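Local atomic coordinates of putative methyl-accepting chemotaxis signal transduction protein (Campylobacter jejuni, PDB entry 6W3X), a protein that probably senses amino acids such as valine through a periplasmic dCache-type domain and relays the signal that steers chemotaxis. Residues 77-82 with 131-136. Numbering follows the deposited sequence. Where two conformers were deposited one is given.
Sequences NALNVY and YLDTVL. With VAL (valine), chain C.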
loop_
_atom_site.group_PDB
_atom_site.type_symbol
_atom_site.label_atom_id
_atom_site.label_comp_id
_atom_site.label_asym_id
_atom_site.label_seq_id
_atom_site.Cartn_x
_atom_site.Cartn_y
_atom_site.Cartn_z
ATOM N N ASN A 77 3.490 -4.935 -14.364
ATOM C CA ASN A 77 3.658 -3.505 -14.654
ATOM C C ASN A 77 4.139 -2.763 -13.398
ATOM O O ASN A 77 3.654 -1.685 -13.080
ATOM C CB ASN A 77 2.403 -2.883 -15.241
ATOM C CG ASN A 77 2.663 -1.527 -15.828
ATOM O OD1 ASN A 77 3.759 -1.242 -16.287
ATOM N ND2 ASN A 77 1.661 -0.660 -15.766
ATOM N N ALA A 78 5.172 -3.300 -12.757
ATOM C CA ALA A 78 5.830 -2.579 -11.667
ATOM C C ALA A 78 6.693 -1.440 -12.232
ATOM O O ALA A 78 7.059 -1.427 -13.424
ATOM C CB ALA A 78 6.659 -3.518 -10.810
ATOM N N LEU A 79 7.018 -0.484 -11.374
ATOM C CA LEU A 79 7.861 0.623 -11.790
ATOM C C LEU A 79 9.348 0.261 -11.815
ATOM O O LEU A 79 10.062 0.576 -12.746
ATOM C CB LEU A 79 7.587 1.804 -10.886
ATOM C CG LEU A 79 8.163 3.116 -11.388
ATOM C CD1 LEU A 79 7.441 3.533 -12.668
ATOM C CD2 LEU A 79 8.102 4.189 -10.292
ATOM N N ASN A 80 9.773 -0.468 -10.785
ATOM C CA ASN A 80 11.169 -0.907 -10.646
ATOM C C ASN A 80 11.142 -2.261 -9.978
ATOM O O ASN A 80 10.337 -2.455 -9.033
ATOM C CB ASN A 80 12.048 0.036 -9.789
ATOM C CG ASN A 80 12.149 1.424 -10.331
ATOM O OD1 ASN A 80 12.708 1.653 -11.418
ATOM N ND2 ASN A 80 11.642 2.377 -9.548
ATOM N N VAL A 81 12.062 -3.152 -10.370
ATOM C CA VAL A 81 12.276 -4.408 -9.652
ATOM C C VAL A 81 13.804 -4.565 -9.609
ATOM O O VAL A 81 14.483 -4.398 -10.629
ATOM C CB VAL A 81 11.603 -5.581 -10.362
ATOM C CG1 VAL A 81 11.924 -6.899 -9.668
ATOM C CG2 VAL A 81 10.095 -5.403 -10.452
ATOM N N TYR A 82 14.336 -4.872 -8.427
ATOM C CA TYR A 82 15.773 -4.704 -8.243
ATOM C C TYR A 82 16.296 -5.615 -7.144
ATOM O O TYR A 82 15.563 -6.088 -6.281
ATOM C CB TYR A 82 16.089 -3.215 -7.970
ATOM C CG TYR A 82 15.232 -2.553 -6.944
ATOM C CD1 TYR A 82 14.016 -2.007 -7.303
ATOM C CD2 TYR A 82 15.649 -2.392 -5.621
ATOM C CE1 TYR A 82 13.229 -1.348 -6.366
ATOM C CE2 TYR A 82 14.888 -1.757 -4.659
ATOM C CZ TYR A 82 13.676 -1.172 -5.070
ATOM O OH TYR A 82 12.951 -0.477 -4.148
ATOM N N TYR A 131 6.671 6.769 -0.807
ATOM C CA TYR A 131 7.795 7.726 -0.852
ATOM C C TYR A 131 8.156 7.978 -2.298
ATOM O O TYR A 131 7.788 7.203 -3.195
ATOM C CB TYR A 131 9.010 7.248 -0.038
ATOM C CG TYR A 131 9.711 6.082 -0.659
ATOM C CD1 TYR A 131 9.250 4.777 -0.466
ATOM C CD2 TYR A 131 10.816 6.276 -1.480
ATOM C CE1 TYR A 131 9.827 3.717 -1.124
ATOM C CE2 TYR A 131 11.444 5.223 -2.097
ATOM C CZ TYR A 131 10.916 3.961 -1.986
ATOM O OH TYR A 131 11.517 2.916 -2.650
ATOM N N LEU A 132 8.946 9.038 -2.518
ATOM C CA LEU A 132 9.372 9.402 -3.853
ATOM C C LEU A 132 10.558 8.612 -4.321
ATOM O O LEU A 132 11.671 8.766 -3.804
ATOM C CB LEU A 132 9.703 10.882 -3.889
ATOM C CG LEU A 132 9.927 11.487 -5.282
ATOM C CD1 LEU A 132 8.728 11.389 -6.197
ATOM C CD2 LEU A 132 10.343 12.934 -5.137
ATOM N N ASP A 133 10.316 7.680 -5.225
ATOM C CA ASP A 133 11.421 6.878 -5.773
ATOM C C ASP A 133 12.457 7.773 -6.403
ATOM O O ASP A 133 12.132 8.635 -7.239
ATOM C CB ASP A 133 10.836 5.945 -6.848
ATOM C CG ASP A 133 11.860 5.352 -7.762
ATOM O OD1 ASP A 133 12.913 4.881 -7.254
ATOM O OD2 ASP A 133 11.593 5.331 -8.994
ATOM N N THR A 134 13.734 7.517 -6.108
ATOM C CA THR A 134 14.812 8.310 -6.714
ATOM C C THR A 134 15.014 8.057 -8.211
ATOM O O THR A 134 15.488 8.935 -8.950
ATOM C CB THR A 134 16.133 8.177 -5.941
ATOM O OG1 THR A 134 16.560 6.823 -5.948
ATOM C CG2 THR A 134 15.911 8.560 -4.512
ATOM N N VAL A 135 14.692 6.852 -8.673
ATOM C CA VAL A 135 15.014 6.480 -10.039
ATOM C C VAL A 135 14.100 7.151 -11.062
ATOM O O VAL A 135 14.509 7.890 -11.944
ATOM C CB VAL A 135 15.060 4.931 -10.188
ATOM C CG1 VAL A 135 15.256 4.530 -11.655
ATOM C CG2 VAL A 135 16.196 4.341 -9.354
ATOM N N LEU A 136 12.822 6.885 -10.900
ATOM C CA LEU A 136 11.806 7.371 -11.805
ATOM C C LEU A 136 10.953 8.498 -11.250
ATOM O O LEU A 136 10.104 9.025 -11.952
ATOM C CB LEU A 136 10.965 6.221 -12.331
ATOM C CG LEU A 136 11.703 5.323 -13.317
ATOM C CD1 LEU A 136 10.907 4.082 -13.655
ATOM C CD2 LEU A 136 12.055 6.074 -14.584
HETATM N N VAL C . 12.931 3.105 -5.163
HETATM C CA VAL C . 14.328 2.836 -4.739
HETATM C C VAL C . 14.778 4.006 -3.874
HETATM O O VAL C . 14.295 5.109 -4.131
HETATM C CB VAL C . 15.301 2.691 -5.938
HETATM C CG1 VAL C . 16.626 2.115 -5.471
HETATM C CG2 VAL C . 14.771 1.764 -7.020
HETATM O OXT VAL C . 15.620 3.818 -2.989
#
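Asp133 OD2 is gripped from opposite faces of its carboxylate plane by Asn80 ND2, at 3.0 Å, and by the backbone N of Leu136, at 2.7 Å. The second bond is an Asx motif, and OD1 completes an Asx turn with the backbone N of Val135, so the acid locks the loop after strand 126-132 beside the bound valine in the ligand pocket of this Cache domain. Because CG lies anti to the backbone N (chi1 163°), the carboxylate also reaches the ligand: OD1 takes up its amino nitrogen N at 2.7 Å. Tyr131 OH, also hydrogen-bonded to Thr142 OG1, and Asp160 bind that same ammonium group, consistent with recognition of a free amino acid, while Thr134 N donates almost straight (175°) to ligand O. Asp160 also bonds Asn80 ND2 and Tyr82 OH, tying strand 80-84 to the pocket. Ligand CG2 sits over one face of the Tyr82 ring, toward the rim, 3.5 Å from Tyr82 CE1, and Val135 CG2 also touches it. Beyond Asp133, Leu79 and Leu136 pack together; in the conformer given, their CD1 atoms lie 3.6 Å apart. Asn80 OD1, buried without a polar partner, rests against Val135 CG1 and Leu136 CD1.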